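Long-range contacts in oxalate biosynthetic component 1 (Burkholderia thailandensis, PDB 5IKY), which is a bifunctional enzyme of quorum sensing-dependent oxalogenesis, a serine hydrolase of the alpha/beta hydrolase family that makes oxalate and has an additional lyase activity: residues V224-R229 / L276-S281; L306-A311 / V343-E348. All coordinates share one frame; numbering follows the deposited sequence.

Contact 1: residues V224-R229 / L276-S281; sequences VHLHTR and LNLSTS. With MG (magnesium ion), chain B.
Parallel pairing of two adjacent barrel strands, running on into the loops at their C-terminal ends where a magnesium ion is bound, joins V224-R229 to L276-S281. Three backbone hydrogen bonds hold the strands: N277 N to V224 O, L226 N to N277 O and S279 N to L226 O. The second is the shortest, 2.6 Å, with L226 N almost in line with the C=O of N277. V224, L276, L226 and L278 all turn to the face covered by helices 206-218 and 257-270, where branched apolar side chains suit the helix packing; L226 CB lies 4.0 Å from L278 CD2. H225 and N277 take the other face, toward the barrel interior. There N277 ND2, hydrogen-bonded to E348 OE1, sits over one face of the H225 imidazole, offset toward its rim, while S279 CB approaches the ring edge at CE1 (3.5 Å). Beyond the strands the small side chain of S279 lets the H227 ring lie close: S279 CB stands over the ring centre, 3.5 Å from the centroid and 11° off the ring normal, a CH-pi contact. H227 NE2 binds the magnesium at 2.3 Å and ND1 hydrogen-bonds N253 OD1, so metal and second-shell partner together hold the ring's rotation. With OG anti to its backbone N (chi1 -173°), S279 is hydrogen-bonded at 2.8 Å to water 1, itself 2.6 Å from the magnesium; E477 supplies another ligand. A metal held at the C-terminal ends of parallel strands is the classic active-site position of a TIM barrel, and the site is consistent with the beta-keto acid cleavage enzyme family.

Contact 2: residues L306-A311 / V343-E348; sequences LAPDVA and VGVRPE
A307 and V343 touch just before a parallel strand pairing of the TIM-barrel type, a beta-alpha-beta unit in which helix 330-343 leads through a short link, G344 and V345, into strand 346-351 beside strand 310-313. At this entrance the A307 methyl, a small bump, meets V343 CG1 at 3.6 Å and also rests against V343 O. G344 follows the helix with positive phi (97°), where a CB would jam against the preceding carbonyl oxygen, so glycine suits the link. V345 then wedges its two methyls into the other segment: CG2 reaches P308 O at 3.4 Å, whereas CG1, anti to the backbone N (chi1 -179°), fills the hollow beside A311 N. The short A311 side chain suits this spot, where its CB meets V345 CG1 at 3.6 Å and F340 of the helix also packs. The backbone is tied by R346 N to D309 O, A311 N to R346 O and E348 N to A311 O; P347, lacking an N-H, falls between the two donors R346 and E348. The charged ends of D309 and R346 find partners elsewhere, R522 in a salt bridge and L525 O. On the opposite face from A311, the side chains of V310 and E348 cross obliquely, V310 CG1 pressing on E348 CB at 3.4 Å.

Contact 1 closes before contact 2 opens along the chain, and both belong to one curled parallel sheet in the part of the protein related to beta-keto acid cleavage enzymes, consistent with a TIM barrel. Their centres are about 11 Å apart. Strands 223-226, 275-278, 310-313 and 346-351 are successive neighbours, so the two contacts are alternate seams, and the seam between them joins 275-278 to 310-313 through L278 N and V310 O, 3.0 Å apart. The side chains of N277 and E348 link the two contacts across strand 310-313. Contact 1 supplies a magnesium ligand, whereas contact 2 lies near the metal site, with the E348 side chain about 7 Å from the ion.

Contact 1: residues V224-R229 / L276-S281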
loop_
_atom_site.group_PDB
_atom_site.type_symbol
_atom_site.label_atom_id
_atom_site.label_comp_id
_atom_site.label_asym_id
_atom_site.label_seq_id
_atom_site.Cartn_x
_atom_site.Cartn_y
_atom_site.Cartn_z
ATOM N N VAL A 224 13.424 0.831 0.904
ATOM C CA VAL A 224 13.781 0.316 -0.410
ATOM C C VAL A 224 15.197 0.756 -0.779
ATOM O O VAL A 224 15.471 1.901 -0.928
ATOM C CB VAL A 224 12.790 0.768 -1.468
ATOM C CG1 VAL A 224 13.103 0.141 -2.801
ATOM C CG2 VAL A 224 11.376 0.423 -1.067
ATOM N N HIS A 225 16.092 -0.205 -0.955
ATOM C CA HIS A 225 17.447 0.083 -1.424
ATOM C C HIS A 225 17.461 0.192 -2.947
ATOM O O HIS A 225 17.196 -0.824 -3.589
ATOM C CB HIS A 225 18.467 -0.999 -1.096
ATOM C CG HIS A 225 19.855 -0.484 -1.071
ATOM N ND1 HIS A 225 20.336 0.421 -2.012
ATOM C CD2 HIS A 225 20.918 -0.981 -0.430
ATOM C CE1 HIS A 225 21.630 0.606 -1.768
ATOM N NE2 HIS A 225 22.004 -0.238 -0.831
ATOM N N LEU A 226 17.917 1.310 -3.525
ATOM C CA LEU A 226 17.909 1.336 -4.982
ATOM C C LEU A 226 19.284 1.434 -5.662
ATOM O O LEU A 226 20.198 2.100 -5.170
ATOM C CB LEU A 226 17.003 2.455 -5.464
ATOM C CG LEU A 226 15.519 2.298 -5.143
ATOM C CD1 LEU A 226 14.754 3.497 -5.658
ATOM C CD2 LEU A 226 14.955 1.005 -5.726
ATOM N N HIS A 227 19.395 0.754 -6.807
ATOM C CA HIS A 227 20.486 0.937 -7.769
ATOM C C HIS A 227 19.906 1.244 -9.157
ATOM O O HIS A 227 18.714 1.034 -9.405
ATOM C CB HIS A 227 21.362 -0.314 -7.889
ATOM C CG HIS A 227 22.195 -0.620 -6.685
ATOM N ND1 HIS A 227 23.572 -0.654 -6.728
ATOM C CD2 HIS A 227 21.849 -0.949 -5.418
ATOM C CE1 HIS A 227 24.040 -0.974 -5.533
ATOM N NE2 HIS A 227 23.015 -1.156 -4.721
ATOM N N THR A 228 20.754 1.713 -10.067
ATOM C CA THR A 228 20.373 1.833 -11.473
ATOM C C THR A 228 21.448 1.210 -12.365
ATOM O O THR A 228 22.578 0.993 -11.931
ATOM C CB THR A 228 20.141 3.299 -11.890
ATOM O OG1 THR A 228 21.258 4.101 -11.486
ATOM C CG2 THR A 228 18.874 3.843 -11.247
ATOM N N ARG A 229 21.090 0.916 -13.611
ATOM C CA ARG A 229 22.007 0.243 -14.527
ATOM C C ARG A 229 22.174 1.014 -15.830
ATOM O O ARG A 229 21.195 1.463 -16.426
ATOM C CB ARG A 229 21.516 -1.173 -14.837
ATOM C CG ARG A 229 21.257 -2.046 -13.617
ATOM C CD ARG A 229 22.533 -2.359 -12.861
ATOM N NE ARG A 229 22.306 -3.364 -11.829
ATOM C CZ ARG A 229 22.401 -4.674 -12.034
ATOM N NH1 ARG A 229 22.718 -5.135 -13.235
ATOM N NH2 ARG A 229 22.175 -5.524 -11.041
ATOM N N LEU A 276 13.251 5.760 1.293
ATOM C CA LEU A 276 14.004 5.529 0.069
ATOM C C LEU A 276 15.498 5.626 0.332
ATOM O O LEU A 276 15.988 6.607 0.898
ATOM C CB LEU A 276 13.579 6.525 -1.012
ATOM C CG LEU A 276 12.071 6.516 -1.280
ATOM C CD1 LEU A 276 11.674 7.557 -2.320
ATOM C CD2 LEU A 276 11.611 5.128 -1.702
ATOM N N ASN A 277 16.213 4.589 -0.084
ATOM C CA ASN A 277 17.642 4.469 0.165
ATOM C C ASN A 277 18.385 4.291 -1.155
ATOM O O ASN A 277 18.249 3.261 -1.818
ATOM C CB ASN A 277 17.900 3.299 1.123
ATOM C CG ASN A 277 19.368 3.103 1.445
ATOM O OD1 ASN A 277 20.235 3.827 0.954
ATOM N ND2 ASN A 277 19.653 2.123 2.296
ATOM N N LEU A 278 19.160 5.300 -1.542
ATOM C CA LEU A 278 19.868 5.263 -2.819
ATOM C C LEU A 278 21.324 4.855 -2.644
ATOM O O LEU A 278 22.008 5.308 -1.727
ATOM C CB LEU A 278 19.795 6.617 -3.527
ATOM C CG LEU A 278 18.413 7.242 -3.725
ATOM C CD1 LEU A 278 18.499 8.383 -4.725
ATOM C CD2 LEU A 278 17.383 6.209 -4.161
ATOM N N SER A 279 21.790 3.991 -3.536
ATOM C CA SER A 279 23.175 3.549 -3.524
ATOM C C SER A 279 24.098 4.643 -4.051
ATOM O O SER A 279 23.773 5.325 -5.021
ATOM C CB SER A 279 23.331 2.278 -4.361
ATOM O OG SER A 279 24.634 1.746 -4.244
ATOM N N THR A 280 25.244 4.818 -3.401
ATOM C CA THR A 280 26.259 5.743 -3.888
ATOM C C THR A 280 27.458 4.943 -4.377
ATOM O O THR A 280 28.506 5.499 -4.703
ATOM C CB THR A 280 26.703 6.742 -2.802
ATOM O OG1 THR A 280 27.322 6.033 -1.722
ATOM C CG2 THR A 280 25.507 7.521 -2.272
ATOM N N SER A 281 27.276 3.627 -4.425
ATOM C CA SER A 281 28.335 2.690 -4.778
ATOM C C SER A 281 28.930 2.953 -6.157
ATOM O O SER A 281 28.217 3.298 -7.101
ATOM C CB SER A 281 27.800 1.258 -4.709
ATOM O OG SER A 281 28.729 0.335 -5.240
HETATM MG MG MG B . 23.753 -1.921 -2.705
HETATM O O HOH W 1 25.400 0.010 -2.245
#

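Contact 2: residues L306-A311 / V343-E348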
loop_
_atom_site.group_PDB
_atom_site.type_symbol
_atom_site.label_atom_id
_atom_site.label_comp_id
_atom_site.label_asym_id
_atom_site.label_seq_id
_atom_site.Cartn_x
_atom_site.Cartn_y
_atom_site.Cartn_z
ATOM N N LEU A 306 11.098 16.683 -2.136
ATOM C CA LEU A 306 11.614 15.780 -1.117
ATOM C C LEU A 306 12.878 15.079 -1.595
ATOM O O LEU A 306 13.015 14.743 -2.773
ATOM C CB LEU A 306 10.553 14.750 -0.727
ATOM C CG LEU A 306 9.270 15.326 -0.124
ATOM C CD1 LEU A 306 8.293 14.218 0.237
ATOM C CD2 LEU A 306 9.601 16.168 1.093
ATOM N N ALA A 307 13.802 14.869 -0.667
ATOM C CA ALA A 307 15.062 14.202 -0.959
ATOM C C ALA A 307 14.979 12.741 -0.547
ATOM O O ALA A 307 14.082 12.363 0.208
ATOM C CB ALA A 307 16.207 14.898 -0.237
ATOM N N PRO A 308 15.896 11.905 -1.057
ATOM C CA PRO A 308 15.964 10.549 -0.507
ATOM C C PRO A 308 16.345 10.616 0.962
ATOM O O PRO A 308 17.038 11.545 1.372
ATOM C CB PRO A 308 17.051 9.867 -1.346
ATOM C CG PRO A 308 17.799 10.983 -2.011
ATOM C CD PRO A 308 16.817 12.092 -2.191
ATOM N N ASP A 309 15.881 9.657 1.750
ATOM C CA ASP A 309 16.084 9.706 3.186
ATOM C C ASP A 309 17.452 9.163 3.571
ATOM O O ASP A 309 18.075 9.634 4.520
ATOM C CB ASP A 309 14.983 8.925 3.895
ATOM C CG ASP A 309 13.598 9.364 3.464
ATOM O OD1 ASP A 309 13.100 10.368 4.016
ATOM O OD2 ASP A 309 13.013 8.707 2.572
ATOM N N VAL A 310 17.919 8.170 2.826
ATOM C CA VAL A 310 19.153 7.480 3.171
ATOM C C VAL A 310 20.022 7.259 1.936
ATOM O O VAL A 310 19.507 7.025 0.846
ATOM C CB VAL A 310 18.850 6.122 3.852
ATOM C CG1 VAL A 310 20.124 5.369 4.148
ATOM C CG2 VAL A 310 18.051 6.331 5.136
ATOM N N ALA A 311 21.340 7.356 2.106
ATOM C CA ALA A 311 22.279 7.033 1.036
ATOM C C ALA A 311 23.454 6.207 1.567
ATOM O O ALA A 311 23.885 6.381 2.707
ATOM C CB ALA A 311 22.780 8.303 0.364
ATOM N N VAL A 343 21.174 18.537 2.070
ATOM C CA VAL A 343 20.029 18.009 1.338
ATOM C C VAL A 343 19.075 17.265 2.282
ATOM O O VAL A 343 17.890 17.109 1.992
ATOM C CB VAL A 343 20.504 17.086 0.183
ATOM C CG1 VAL A 343 19.341 16.569 -0.628
ATOM C CG2 VAL A 343 21.460 17.839 -0.725
ATOM N N GLY A 344 19.592 16.831 3.428
ATOM C CA GLY A 344 18.770 16.168 4.427
ATOM C C GLY A 344 18.849 14.657 4.354
ATOM O O GLY A 344 17.909 13.952 4.721
ATOM N N VAL A 345 19.983 14.155 3.884
ATOM C CA VAL A 345 20.165 12.722 3.717
ATOM C C VAL A 345 20.958 12.120 4.876
ATOM O O VAL A 345 22.003 12.638 5.263
ATOM C CB VAL A 345 20.876 12.408 2.388
ATOM C CG1 VAL A 345 21.030 10.907 2.205
ATOM C CG2 VAL A 345 20.109 13.017 1.227
ATOM N N ARG A 346 20.438 11.031 5.430
ATOM C CA ARG A 346 21.117 10.281 6.478
ATOM C C ARG A 346 21.933 9.157 5.856
ATOM O O ARG A 346 21.415 8.385 5.057
ATOM C CB ARG A 346 20.100 9.713 7.469
ATOM C CG ARG A 346 20.698 8.894 8.605
ATOM C CD ARG A 346 20.789 9.714 9.880
ATOM N NE ARG A 346 19.523 10.369 10.205
ATOM C CZ ARG A 346 18.596 9.861 11.013
ATOM N NH1 ARG A 346 17.479 10.535 11.242
ATOM N NH2 ARG A 346 18.784 8.685 11.598
ATOM N N PRO A 347 23.220 9.064 6.206
ATOM C CA PRO A 347 24.016 7.971 5.637
ATOM C C PRO A 347 23.630 6.614 6.213
ATOM O O PRO A 347 23.211 6.535 7.365
ATOM C CB PRO A 347 25.449 8.338 6.032
ATOM C CG PRO A 347 25.299 9.166 7.258
ATOM C CD PRO A 347 24.020 9.942 7.076
ATOM N N GLU A 348 23.751 5.564 5.408
ATOM C CA GLU A 348 23.704 4.207 5.934
ATOM C C GLU A 348 25.068 3.581 5.751
ATOM O O GLU A 348 25.545 3.424 4.625
ATOM C CB GLU A 348 22.647 3.353 5.244
ATOM C CG GLU A 348 22.459 1.990 5.892
ATOM C CD GLU A 348 21.640 1.041 5.038
ATOM O OE1 GLU A 348 21.805 1.058 3.799
ATOM O OE2 GLU A 348 20.824 0.285 5.609
#